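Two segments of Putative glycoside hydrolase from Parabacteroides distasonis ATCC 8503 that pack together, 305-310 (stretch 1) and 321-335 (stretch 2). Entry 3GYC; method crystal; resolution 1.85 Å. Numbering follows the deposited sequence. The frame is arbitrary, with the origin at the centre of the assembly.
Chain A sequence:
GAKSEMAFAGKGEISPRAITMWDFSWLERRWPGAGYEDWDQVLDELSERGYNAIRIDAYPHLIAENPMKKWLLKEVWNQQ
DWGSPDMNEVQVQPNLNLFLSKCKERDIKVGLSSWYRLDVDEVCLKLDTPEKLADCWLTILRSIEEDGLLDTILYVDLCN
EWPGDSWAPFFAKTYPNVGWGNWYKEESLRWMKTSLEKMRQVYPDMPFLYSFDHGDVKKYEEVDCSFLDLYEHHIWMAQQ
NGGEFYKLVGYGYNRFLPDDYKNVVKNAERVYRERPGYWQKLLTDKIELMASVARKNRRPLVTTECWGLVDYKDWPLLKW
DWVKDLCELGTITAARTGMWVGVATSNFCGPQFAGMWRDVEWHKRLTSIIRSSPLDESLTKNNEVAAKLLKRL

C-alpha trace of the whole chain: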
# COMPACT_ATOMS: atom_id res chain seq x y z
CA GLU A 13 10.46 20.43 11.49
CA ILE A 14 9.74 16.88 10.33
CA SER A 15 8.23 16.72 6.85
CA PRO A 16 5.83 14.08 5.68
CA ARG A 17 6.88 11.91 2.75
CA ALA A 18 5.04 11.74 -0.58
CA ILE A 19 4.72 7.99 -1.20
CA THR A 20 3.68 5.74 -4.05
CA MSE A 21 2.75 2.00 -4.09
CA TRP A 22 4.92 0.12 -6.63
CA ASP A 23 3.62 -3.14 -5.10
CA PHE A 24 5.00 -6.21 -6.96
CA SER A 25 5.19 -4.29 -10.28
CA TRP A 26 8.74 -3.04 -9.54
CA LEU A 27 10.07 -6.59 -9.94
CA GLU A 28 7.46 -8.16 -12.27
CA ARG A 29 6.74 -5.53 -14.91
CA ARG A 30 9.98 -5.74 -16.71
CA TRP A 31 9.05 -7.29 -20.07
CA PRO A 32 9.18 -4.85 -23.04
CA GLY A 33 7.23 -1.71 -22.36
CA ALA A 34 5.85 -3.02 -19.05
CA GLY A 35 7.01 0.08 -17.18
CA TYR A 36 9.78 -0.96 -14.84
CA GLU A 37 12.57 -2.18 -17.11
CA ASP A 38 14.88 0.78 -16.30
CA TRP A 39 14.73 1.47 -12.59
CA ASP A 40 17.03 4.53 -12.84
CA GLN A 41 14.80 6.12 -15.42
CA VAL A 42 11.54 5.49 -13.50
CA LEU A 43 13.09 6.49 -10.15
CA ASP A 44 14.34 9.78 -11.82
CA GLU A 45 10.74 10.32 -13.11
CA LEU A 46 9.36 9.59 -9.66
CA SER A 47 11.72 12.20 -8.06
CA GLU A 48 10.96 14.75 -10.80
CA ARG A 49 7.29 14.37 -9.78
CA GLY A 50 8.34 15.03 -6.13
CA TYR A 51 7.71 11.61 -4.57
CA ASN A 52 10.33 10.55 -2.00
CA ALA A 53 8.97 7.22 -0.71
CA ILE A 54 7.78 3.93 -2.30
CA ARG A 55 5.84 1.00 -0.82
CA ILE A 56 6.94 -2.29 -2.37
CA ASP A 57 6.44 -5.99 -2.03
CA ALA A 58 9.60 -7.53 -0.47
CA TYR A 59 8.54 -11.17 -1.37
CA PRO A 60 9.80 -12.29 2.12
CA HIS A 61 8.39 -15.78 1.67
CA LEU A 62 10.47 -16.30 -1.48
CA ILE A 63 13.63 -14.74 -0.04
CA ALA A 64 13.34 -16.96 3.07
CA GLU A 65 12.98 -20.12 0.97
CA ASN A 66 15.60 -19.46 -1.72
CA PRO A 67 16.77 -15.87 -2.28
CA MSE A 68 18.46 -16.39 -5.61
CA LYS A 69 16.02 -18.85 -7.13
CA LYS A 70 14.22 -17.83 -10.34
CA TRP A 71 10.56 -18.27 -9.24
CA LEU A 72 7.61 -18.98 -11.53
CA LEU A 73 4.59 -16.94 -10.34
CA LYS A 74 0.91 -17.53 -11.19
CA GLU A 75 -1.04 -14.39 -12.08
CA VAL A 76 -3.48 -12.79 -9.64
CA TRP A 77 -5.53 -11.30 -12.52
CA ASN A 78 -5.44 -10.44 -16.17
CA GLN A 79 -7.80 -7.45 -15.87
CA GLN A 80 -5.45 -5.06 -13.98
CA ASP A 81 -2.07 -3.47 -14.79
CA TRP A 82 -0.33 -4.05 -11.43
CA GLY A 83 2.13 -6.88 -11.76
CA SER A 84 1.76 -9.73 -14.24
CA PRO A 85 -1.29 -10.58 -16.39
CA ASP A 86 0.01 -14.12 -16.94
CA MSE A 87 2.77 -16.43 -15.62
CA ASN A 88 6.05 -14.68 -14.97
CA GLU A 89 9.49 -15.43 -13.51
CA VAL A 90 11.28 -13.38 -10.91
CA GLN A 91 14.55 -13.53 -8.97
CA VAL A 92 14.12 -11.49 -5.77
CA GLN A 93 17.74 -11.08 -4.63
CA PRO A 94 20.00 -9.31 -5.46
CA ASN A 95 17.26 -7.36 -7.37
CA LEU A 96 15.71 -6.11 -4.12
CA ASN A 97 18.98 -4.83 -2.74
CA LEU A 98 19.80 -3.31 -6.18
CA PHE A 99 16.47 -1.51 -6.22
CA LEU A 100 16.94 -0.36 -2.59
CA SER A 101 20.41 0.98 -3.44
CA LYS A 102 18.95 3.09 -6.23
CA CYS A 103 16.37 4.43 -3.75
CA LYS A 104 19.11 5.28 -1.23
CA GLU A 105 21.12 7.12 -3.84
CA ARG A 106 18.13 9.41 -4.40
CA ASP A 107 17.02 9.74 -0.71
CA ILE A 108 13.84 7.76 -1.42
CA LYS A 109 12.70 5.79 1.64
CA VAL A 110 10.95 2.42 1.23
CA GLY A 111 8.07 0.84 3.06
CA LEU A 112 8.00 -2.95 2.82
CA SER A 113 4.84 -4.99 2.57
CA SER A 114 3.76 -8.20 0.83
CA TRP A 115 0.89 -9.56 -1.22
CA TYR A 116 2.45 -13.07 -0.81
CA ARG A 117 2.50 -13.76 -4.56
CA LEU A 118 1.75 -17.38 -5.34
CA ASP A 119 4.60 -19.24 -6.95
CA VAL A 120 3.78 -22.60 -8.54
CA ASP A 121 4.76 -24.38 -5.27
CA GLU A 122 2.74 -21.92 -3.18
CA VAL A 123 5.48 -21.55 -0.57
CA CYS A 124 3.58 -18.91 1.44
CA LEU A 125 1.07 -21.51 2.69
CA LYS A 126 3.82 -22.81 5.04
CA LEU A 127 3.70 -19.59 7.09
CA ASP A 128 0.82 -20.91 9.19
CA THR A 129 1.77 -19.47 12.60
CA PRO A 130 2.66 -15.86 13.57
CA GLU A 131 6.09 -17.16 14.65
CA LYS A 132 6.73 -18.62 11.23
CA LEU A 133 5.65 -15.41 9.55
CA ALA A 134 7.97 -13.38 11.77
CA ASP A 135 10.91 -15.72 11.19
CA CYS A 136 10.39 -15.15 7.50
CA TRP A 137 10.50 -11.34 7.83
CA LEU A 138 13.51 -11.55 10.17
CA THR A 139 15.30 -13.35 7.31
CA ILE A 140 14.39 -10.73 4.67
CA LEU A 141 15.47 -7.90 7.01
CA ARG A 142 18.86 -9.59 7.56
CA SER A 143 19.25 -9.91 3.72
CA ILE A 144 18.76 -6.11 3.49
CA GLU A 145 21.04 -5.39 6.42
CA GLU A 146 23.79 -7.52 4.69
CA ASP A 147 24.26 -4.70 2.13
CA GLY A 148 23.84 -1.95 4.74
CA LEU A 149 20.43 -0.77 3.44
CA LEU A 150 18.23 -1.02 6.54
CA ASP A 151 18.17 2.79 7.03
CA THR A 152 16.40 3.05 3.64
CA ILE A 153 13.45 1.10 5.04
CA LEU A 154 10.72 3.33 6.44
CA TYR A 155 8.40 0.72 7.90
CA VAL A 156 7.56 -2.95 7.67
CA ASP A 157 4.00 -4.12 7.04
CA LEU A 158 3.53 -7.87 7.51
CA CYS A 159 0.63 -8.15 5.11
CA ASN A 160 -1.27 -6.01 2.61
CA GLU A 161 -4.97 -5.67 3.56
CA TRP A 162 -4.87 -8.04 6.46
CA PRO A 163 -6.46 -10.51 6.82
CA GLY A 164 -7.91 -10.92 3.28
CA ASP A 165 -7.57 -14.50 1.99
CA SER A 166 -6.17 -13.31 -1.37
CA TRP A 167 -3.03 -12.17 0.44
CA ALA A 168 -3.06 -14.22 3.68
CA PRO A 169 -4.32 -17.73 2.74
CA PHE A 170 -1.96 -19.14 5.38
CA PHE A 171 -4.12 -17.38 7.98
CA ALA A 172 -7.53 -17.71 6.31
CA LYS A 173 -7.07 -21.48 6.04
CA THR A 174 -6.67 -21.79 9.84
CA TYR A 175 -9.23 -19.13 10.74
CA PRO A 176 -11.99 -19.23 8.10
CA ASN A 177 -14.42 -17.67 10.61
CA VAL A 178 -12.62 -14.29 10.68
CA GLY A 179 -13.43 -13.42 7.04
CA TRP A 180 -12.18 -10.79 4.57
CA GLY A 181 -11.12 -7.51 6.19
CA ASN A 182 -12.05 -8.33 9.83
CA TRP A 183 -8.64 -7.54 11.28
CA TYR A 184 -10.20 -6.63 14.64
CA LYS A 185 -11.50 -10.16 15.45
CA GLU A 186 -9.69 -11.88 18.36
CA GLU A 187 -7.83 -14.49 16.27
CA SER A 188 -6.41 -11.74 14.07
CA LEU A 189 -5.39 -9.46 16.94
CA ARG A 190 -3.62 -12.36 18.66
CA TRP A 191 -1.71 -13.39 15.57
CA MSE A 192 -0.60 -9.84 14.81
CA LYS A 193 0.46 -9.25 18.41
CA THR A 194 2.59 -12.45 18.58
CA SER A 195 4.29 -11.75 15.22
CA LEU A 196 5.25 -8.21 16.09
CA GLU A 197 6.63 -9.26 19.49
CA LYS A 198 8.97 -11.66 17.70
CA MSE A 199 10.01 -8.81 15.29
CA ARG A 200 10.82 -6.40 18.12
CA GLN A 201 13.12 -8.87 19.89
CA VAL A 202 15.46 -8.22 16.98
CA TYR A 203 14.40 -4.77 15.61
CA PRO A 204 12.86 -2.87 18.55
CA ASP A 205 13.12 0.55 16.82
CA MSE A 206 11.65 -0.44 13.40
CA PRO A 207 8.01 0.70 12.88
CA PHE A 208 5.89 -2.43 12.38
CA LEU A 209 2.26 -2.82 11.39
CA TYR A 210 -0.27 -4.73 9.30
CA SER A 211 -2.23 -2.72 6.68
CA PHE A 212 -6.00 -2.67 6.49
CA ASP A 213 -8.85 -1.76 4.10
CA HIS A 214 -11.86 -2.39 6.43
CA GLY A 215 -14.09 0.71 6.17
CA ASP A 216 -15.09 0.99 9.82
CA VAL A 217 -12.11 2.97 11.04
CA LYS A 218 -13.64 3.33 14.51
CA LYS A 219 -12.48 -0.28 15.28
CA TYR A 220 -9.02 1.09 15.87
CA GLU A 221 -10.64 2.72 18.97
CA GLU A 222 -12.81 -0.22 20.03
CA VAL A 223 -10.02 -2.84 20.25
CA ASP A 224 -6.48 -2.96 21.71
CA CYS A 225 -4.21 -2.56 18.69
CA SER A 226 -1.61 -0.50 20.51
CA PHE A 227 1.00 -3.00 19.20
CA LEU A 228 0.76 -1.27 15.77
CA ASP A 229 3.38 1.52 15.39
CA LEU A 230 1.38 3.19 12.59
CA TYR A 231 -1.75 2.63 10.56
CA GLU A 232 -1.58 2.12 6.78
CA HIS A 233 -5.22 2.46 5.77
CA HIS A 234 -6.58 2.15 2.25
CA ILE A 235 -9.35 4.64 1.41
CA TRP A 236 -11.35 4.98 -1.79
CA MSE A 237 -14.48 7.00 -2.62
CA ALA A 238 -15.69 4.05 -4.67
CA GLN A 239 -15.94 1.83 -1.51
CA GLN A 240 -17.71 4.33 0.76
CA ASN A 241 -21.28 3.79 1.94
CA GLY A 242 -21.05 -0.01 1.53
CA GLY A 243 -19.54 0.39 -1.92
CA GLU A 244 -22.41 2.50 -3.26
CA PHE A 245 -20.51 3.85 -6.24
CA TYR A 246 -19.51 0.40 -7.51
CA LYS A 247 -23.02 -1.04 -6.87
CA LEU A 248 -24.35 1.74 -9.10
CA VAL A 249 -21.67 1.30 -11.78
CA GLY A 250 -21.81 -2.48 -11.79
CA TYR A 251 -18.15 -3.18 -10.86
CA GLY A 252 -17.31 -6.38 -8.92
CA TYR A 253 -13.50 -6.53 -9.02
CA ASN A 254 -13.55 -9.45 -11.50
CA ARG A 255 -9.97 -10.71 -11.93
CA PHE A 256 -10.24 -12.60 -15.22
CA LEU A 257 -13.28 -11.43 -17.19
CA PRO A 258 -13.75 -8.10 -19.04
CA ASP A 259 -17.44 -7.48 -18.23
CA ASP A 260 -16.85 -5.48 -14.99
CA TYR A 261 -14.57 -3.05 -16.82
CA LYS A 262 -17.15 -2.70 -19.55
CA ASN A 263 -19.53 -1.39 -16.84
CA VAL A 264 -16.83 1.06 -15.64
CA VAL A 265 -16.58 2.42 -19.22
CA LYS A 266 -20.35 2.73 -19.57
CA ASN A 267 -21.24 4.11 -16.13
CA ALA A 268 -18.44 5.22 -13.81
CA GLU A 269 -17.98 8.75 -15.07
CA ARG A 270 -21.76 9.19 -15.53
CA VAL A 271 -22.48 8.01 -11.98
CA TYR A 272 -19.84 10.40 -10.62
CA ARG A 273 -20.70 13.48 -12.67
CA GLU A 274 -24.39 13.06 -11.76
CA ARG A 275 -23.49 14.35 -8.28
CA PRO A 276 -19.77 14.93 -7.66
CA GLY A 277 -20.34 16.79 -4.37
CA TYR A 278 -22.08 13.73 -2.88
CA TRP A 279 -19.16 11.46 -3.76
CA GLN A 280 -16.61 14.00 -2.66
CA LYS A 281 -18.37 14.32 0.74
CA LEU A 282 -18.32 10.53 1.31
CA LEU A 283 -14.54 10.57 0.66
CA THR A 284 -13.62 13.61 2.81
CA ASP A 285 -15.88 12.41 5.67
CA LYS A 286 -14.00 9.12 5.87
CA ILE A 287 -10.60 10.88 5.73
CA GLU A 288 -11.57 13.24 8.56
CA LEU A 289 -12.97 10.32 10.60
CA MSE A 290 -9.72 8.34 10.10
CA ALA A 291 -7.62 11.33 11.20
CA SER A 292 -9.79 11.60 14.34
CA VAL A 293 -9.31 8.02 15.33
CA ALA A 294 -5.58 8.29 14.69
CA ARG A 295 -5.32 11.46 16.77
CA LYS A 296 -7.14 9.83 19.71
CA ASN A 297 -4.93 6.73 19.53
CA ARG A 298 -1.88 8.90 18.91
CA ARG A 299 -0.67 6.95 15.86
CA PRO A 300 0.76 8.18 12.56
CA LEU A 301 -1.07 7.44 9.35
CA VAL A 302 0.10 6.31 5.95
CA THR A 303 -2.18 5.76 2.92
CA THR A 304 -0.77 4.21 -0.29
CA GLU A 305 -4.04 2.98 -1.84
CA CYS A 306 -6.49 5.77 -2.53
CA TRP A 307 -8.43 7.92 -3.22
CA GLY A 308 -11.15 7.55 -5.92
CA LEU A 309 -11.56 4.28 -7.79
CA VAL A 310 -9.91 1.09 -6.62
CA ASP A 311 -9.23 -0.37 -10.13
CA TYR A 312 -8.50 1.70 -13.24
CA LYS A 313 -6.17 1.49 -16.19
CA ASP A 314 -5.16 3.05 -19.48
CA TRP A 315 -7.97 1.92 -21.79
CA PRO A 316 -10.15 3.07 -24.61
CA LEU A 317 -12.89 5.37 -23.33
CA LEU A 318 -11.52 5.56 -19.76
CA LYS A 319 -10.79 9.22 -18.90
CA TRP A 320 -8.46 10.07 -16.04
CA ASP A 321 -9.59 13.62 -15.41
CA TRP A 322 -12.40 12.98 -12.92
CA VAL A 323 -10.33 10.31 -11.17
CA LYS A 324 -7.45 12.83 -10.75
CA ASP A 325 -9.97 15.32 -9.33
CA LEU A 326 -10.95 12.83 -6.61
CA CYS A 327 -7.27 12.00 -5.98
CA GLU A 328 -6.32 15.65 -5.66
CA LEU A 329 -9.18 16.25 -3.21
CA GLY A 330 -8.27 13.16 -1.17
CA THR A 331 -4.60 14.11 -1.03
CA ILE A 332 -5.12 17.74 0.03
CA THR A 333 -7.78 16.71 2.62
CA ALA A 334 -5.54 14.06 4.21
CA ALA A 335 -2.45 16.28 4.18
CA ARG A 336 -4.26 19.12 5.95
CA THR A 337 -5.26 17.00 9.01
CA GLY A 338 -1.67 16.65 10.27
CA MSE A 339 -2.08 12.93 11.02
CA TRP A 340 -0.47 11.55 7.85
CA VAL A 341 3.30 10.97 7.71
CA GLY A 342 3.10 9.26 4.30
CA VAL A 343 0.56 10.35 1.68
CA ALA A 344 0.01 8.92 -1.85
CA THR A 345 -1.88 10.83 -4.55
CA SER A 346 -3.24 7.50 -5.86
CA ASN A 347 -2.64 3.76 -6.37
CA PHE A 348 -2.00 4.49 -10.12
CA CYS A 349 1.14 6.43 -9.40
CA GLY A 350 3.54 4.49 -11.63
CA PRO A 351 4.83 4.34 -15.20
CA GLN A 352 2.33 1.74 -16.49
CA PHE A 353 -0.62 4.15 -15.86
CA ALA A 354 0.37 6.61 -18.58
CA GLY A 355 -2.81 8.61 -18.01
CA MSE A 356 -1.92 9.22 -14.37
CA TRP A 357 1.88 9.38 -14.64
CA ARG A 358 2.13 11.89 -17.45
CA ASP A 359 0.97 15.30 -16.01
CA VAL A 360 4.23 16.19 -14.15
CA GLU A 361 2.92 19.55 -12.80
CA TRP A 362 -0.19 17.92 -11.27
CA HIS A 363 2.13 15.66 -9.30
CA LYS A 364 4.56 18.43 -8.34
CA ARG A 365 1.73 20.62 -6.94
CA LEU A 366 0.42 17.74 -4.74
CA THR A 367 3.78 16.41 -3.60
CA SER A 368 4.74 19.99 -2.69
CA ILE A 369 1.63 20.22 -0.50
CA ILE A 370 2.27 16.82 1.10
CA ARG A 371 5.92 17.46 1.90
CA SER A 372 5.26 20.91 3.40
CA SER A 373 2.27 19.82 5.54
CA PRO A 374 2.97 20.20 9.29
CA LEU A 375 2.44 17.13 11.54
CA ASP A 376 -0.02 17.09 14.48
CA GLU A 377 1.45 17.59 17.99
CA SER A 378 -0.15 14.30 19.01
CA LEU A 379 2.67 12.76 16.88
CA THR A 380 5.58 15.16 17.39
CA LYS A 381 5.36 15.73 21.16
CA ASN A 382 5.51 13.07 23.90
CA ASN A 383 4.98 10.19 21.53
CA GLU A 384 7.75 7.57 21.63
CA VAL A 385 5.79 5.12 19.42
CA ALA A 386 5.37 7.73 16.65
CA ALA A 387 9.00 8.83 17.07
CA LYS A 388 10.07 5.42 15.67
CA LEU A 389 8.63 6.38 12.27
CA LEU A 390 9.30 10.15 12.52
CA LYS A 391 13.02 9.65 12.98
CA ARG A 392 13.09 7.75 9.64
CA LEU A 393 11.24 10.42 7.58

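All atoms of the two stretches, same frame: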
# COMPACT_ATOMS: atom_id res chain seq x y z
N GLU A 305 -3.01 3.44 -0.94
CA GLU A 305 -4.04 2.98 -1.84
C GLU A 305 -5.27 3.87 -1.61
O GLU A 305 -5.88 3.86 -0.57
CB GLU A 305 -4.32 1.50 -1.60
CG GLU A 305 -3.06 0.59 -1.76
CD GLU A 305 -3.43 -0.88 -2.06
OE1 GLU A 305 -4.33 -1.09 -2.89
OE2 GLU A 305 -2.81 -1.83 -1.52
N CYS A 306 -5.58 4.67 -2.64
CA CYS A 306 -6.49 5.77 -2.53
C CYS A 306 -6.54 6.43 -3.92
O CYS A 306 -5.81 5.97 -4.82
CB CYS A 306 -5.85 6.75 -1.55
SG CYS A 306 -4.08 7.05 -2.02
N TRP A 307 -7.40 7.43 -4.14
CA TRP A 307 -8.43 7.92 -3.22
C TRP A 307 -9.81 7.82 -3.85
O TRP A 307 -10.81 8.05 -3.17
CB TRP A 307 -8.24 9.42 -2.85
CG TRP A 307 -6.98 9.78 -2.10
CD1 TRP A 307 -5.85 10.28 -2.63
CD2 TRP A 307 -6.76 9.69 -0.69
NE1 TRP A 307 -4.91 10.47 -1.65
CE2 TRP A 307 -5.45 10.13 -0.45
CE3 TRP A 307 -7.54 9.27 0.39
CZ2 TRP A 307 -4.90 10.16 0.81
CZ3 TRP A 307 -6.99 9.29 1.64
CH2 TRP A 307 -5.68 9.73 1.84
N GLY A 308 -9.88 7.54 -5.16
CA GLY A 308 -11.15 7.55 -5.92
C GLY A 308 -11.69 6.17 -6.26
O GLY A 308 -12.54 5.64 -5.56
N LEU A 309 -11.18 5.60 -7.35
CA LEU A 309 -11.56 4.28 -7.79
C LEU A 309 -10.48 3.32 -7.35
O LEU A 309 -9.29 3.66 -7.32
CB LEU A 309 -11.78 4.22 -9.32
CG LEU A 309 -13.24 4.34 -9.77
CD1 LEU A 309 -13.83 5.69 -9.48
CD2 LEU A 309 -13.40 4.00 -11.26
N VAL A 310 -10.89 2.09 -7.02
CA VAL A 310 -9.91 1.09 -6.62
C VAL A 310 -9.11 0.55 -7.85
O VAL A 310 -7.88 0.52 -7.83
CB VAL A 310 -10.59 -0.09 -5.86
CG1 VAL A 310 -9.57 -1.13 -5.42
CG2 VAL A 310 -11.32 0.45 -4.66
N ASP A 321 -9.37 12.33 -16.04
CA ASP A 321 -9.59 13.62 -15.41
C ASP A 321 -10.40 13.64 -14.11
O ASP A 321 -9.94 14.20 -13.10
CB ASP A 321 -10.06 14.71 -16.40
CG ASP A 321 -11.41 14.43 -17.07
OD1 ASP A 321 -12.11 13.41 -16.81
OD2 ASP A 321 -11.77 15.29 -17.89
N TRP A 322 -11.56 13.00 -14.11
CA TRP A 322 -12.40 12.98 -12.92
C TRP A 322 -11.81 12.14 -11.78
O TRP A 322 -12.07 12.42 -10.59
CB TRP A 322 -13.83 12.56 -13.27
CG TRP A 322 -13.95 11.18 -13.79
CD1 TRP A 322 -13.74 10.75 -15.09
CD2 TRP A 322 -14.34 10.02 -13.05
NE1 TRP A 322 -13.96 9.40 -15.18
CE2 TRP A 322 -14.33 8.92 -13.95
CE3 TRP A 322 -14.70 9.79 -11.71
CZ2 TRP A 322 -14.67 7.64 -13.55
CZ3 TRP A 322 -15.01 8.52 -11.32
CH2 TRP A 322 -14.99 7.46 -12.23
N VAL A 323 -11.01 11.14 -12.15
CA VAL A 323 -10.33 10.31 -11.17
C VAL A 323 -9.22 11.14 -10.49
O VAL A 323 -9.08 11.11 -9.25
CB VAL A 323 -9.73 9.04 -11.84
CG1 VAL A 323 -8.95 8.27 -10.85
CG2 VAL A 323 -10.90 8.19 -12.44
N LYS A 324 -8.50 11.94 -11.28
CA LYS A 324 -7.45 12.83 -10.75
C LYS A 324 -8.08 13.88 -9.82
O LYS A 324 -7.49 14.28 -8.82
CB LYS A 324 -6.63 13.47 -11.88
CG LYS A 324 -5.69 12.53 -12.62
CD LYS A 324 -5.08 13.07 -13.92
CE LYS A 324 -4.30 14.36 -13.72
NZ LYS A 324 -3.74 14.94 -14.98
N ASP A 325 -9.26 14.38 -10.18
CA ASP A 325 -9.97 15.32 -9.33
C ASP A 325 -10.21 14.75 -7.93
O ASP A 325 -10.01 15.44 -6.93
CB ASP A 325 -11.31 15.71 -9.98
CG ASP A 325 -11.16 16.70 -11.15
OD1 ASP A 325 -10.06 17.26 -11.34
OD2 ASP A 325 -12.16 16.96 -11.86
N LEU A 326 -10.68 13.50 -7.88
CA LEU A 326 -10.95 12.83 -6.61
C LEU A 326 -9.64 12.56 -5.87
O LEU A 326 -9.59 12.66 -4.63
CB LEU A 326 -11.75 11.52 -6.81
CG LEU A 326 -13.25 11.63 -7.14
CD1 LEU A 326 -13.81 10.32 -7.72
CD2 LEU A 326 -14.01 12.09 -5.87
N CYS A 327 -8.58 12.24 -6.62
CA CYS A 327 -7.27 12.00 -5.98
C CYS A 327 -6.69 13.27 -5.40
O CYS A 327 -6.16 13.26 -4.31
CB CYS A 327 -6.32 11.37 -6.95
SG CYS A 327 -6.83 9.62 -7.18
N GLU A 328 -6.83 14.38 -6.12
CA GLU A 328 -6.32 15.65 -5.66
C GLU A 328 -7.05 16.03 -4.36
O GLU A 328 -6.41 16.42 -3.36
CB GLU A 328 -6.54 16.71 -6.75
CG GLU A 328 -6.04 18.10 -6.41
CD GLU A 328 -6.25 19.10 -7.51
OE1 GLU A 328 -6.31 18.71 -8.70
OE2 GLU A 328 -6.34 20.30 -7.20
N LEU A 329 -8.38 15.91 -4.38
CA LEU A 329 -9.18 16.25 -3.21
C LEU A 329 -8.76 15.40 -2.01
O LEU A 329 -8.52 15.94 -0.91
CB LEU A 329 -10.67 16.08 -3.50
CG LEU A 329 -11.59 16.31 -2.31
CD1 LEU A 329 -11.50 17.75 -1.84
CD2 LEU A 329 -13.03 15.96 -2.67
N GLY A 330 -8.67 14.09 -2.22
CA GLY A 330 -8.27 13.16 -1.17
C GLY A 330 -6.94 13.54 -0.58
O GLY A 330 -6.80 13.64 0.66
N THR A 331 -5.96 13.78 -1.46
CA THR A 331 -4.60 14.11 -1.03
C THR A 331 -4.54 15.36 -0.15
O THR A 331 -4.01 15.30 0.95
CB THR A 331 -3.67 14.33 -2.24
OG1 THR A 331 -3.68 13.17 -3.07
CG2 THR A 331 -2.26 14.59 -1.76
N ILE A 332 -5.10 16.46 -0.67
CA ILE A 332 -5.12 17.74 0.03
C ILE A 332 -5.88 17.65 1.36
O ILE A 332 -5.46 18.25 2.36
CB ILE A 332 -5.69 18.86 -0.90
CG1 ILE A 332 -4.68 19.15 -2.04
CG2 ILE A 332 -5.96 20.13 -0.13
CD1 ILE A 332 -5.26 20.06 -3.16
N THR A 333 -6.97 16.90 1.40
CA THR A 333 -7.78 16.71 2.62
C THR A 333 -6.99 15.96 3.69
O THR A 333 -6.93 16.39 4.87
CB THR A 333 -9.11 15.93 2.33
OG1 THR A 333 -9.86 16.60 1.29
CG2 THR A 333 -9.98 15.82 3.58
N ALA A 334 -6.35 14.87 3.28
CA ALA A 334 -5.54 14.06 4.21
C ALA A 334 -4.35 14.88 4.74
O ALA A 334 -4.10 14.92 5.95
CB ALA A 334 -5.05 12.81 3.55
N ALA A 335 -3.63 15.52 3.83
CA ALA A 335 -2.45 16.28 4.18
C ALA A 335 -2.77 17.39 5.20
O ALA A 335 -1.99 17.65 6.11
CB ALA A 335 -1.80 16.88 2.93

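The centre of this contact is the indole of Trp-307, laid against one side of the helix 321-335. Its five-membered ring covers Gly-330: the CA of Gly-330 sits 3.9 Å from the centroid of that ring and 17° off the ring normal, a CH-pi contact over the face. The carbonyl carbon C of Gly-330 lies 3.7 Å from CE2 of Trp-307, so the ring rests on helix backbone rather than on a side chain. The absence of a side chain at Gly-330 is what permits this: an ideal CB there would point toward stretch 1 and fall 2.3 Å from CG of Trp-307, a clash. One turn further along the helix, Ala-334 points toward the indole and places its CB 3.6 Å from CH2 of Trp-307, a small methyl in apolar contact with the six-membered ring. Trp-307 gives up 120 Å² to the helix, the largest share of any residue in a contact that buries 425 Å² in all, both sides summed.

The backbone of stretch 1 forms neither regular helix nor strand here, and the peptide bond before Trp-307 is cis. With chi1 at -64° (m) and chi2 at 98°, the Trp-307 side chain extends along the helix toward Gly-330 and Ala-334, while the chain itself comes closest at Trp-307 and Cys-327, whose CA atoms are 5.1 Å apart, and at Gly-308 and Leu-326, 5.3 Å between CA atoms. Gly-308 also packs closely, its CA 4.1 Å from CB of Leu-326. An ideal CB on Gly-308 would come within a tight 3.3 Å of that same Leu-326 CB, so a glycine on each stretch helps the two segments draw near. Cys-327 lines the junction, its SG 4.2 Å from N of Gly-308 and its CB 4.5 Å from CD1 of Trp-307.

Beyond Gly-308, Leu-309 carries the apolar contact toward the start of the helix. CD1 of Leu-309 meets CH2 of Trp-322 at 3.5 Å. The CA-to-CB bond of Trp-322 points sideways, but the long indole brings its far end back to the leucine methyl.

The polar edge lies along the pyrrole side of the Trp-307 ring. CD1 of Trp-307 is 3.4 Å from O of Cys-327, an oxygen already engaged within the helix: it accepts the backbone N of Thr-331 at 2.9 Å and the Thr-331 hydroxyl OG1 at 2.8 Å. That second bond folds the threonine side chain back onto its own helix. NE1 of Trp-307 approaches the same OG1 of Thr-331 at 3.3 Å, and is hydrogen-bonded elsewhere in the structure. NE1 of Trp-307 also lies 3.5 Å from N of Thr-331, but both are donors and do not bond. No clear hydrogen bond crosses between the stretches; the backbone amides from Asp-325 to Ala-335 are bonded within the helix, and the packing rests chiefly on apolar and ring contacts.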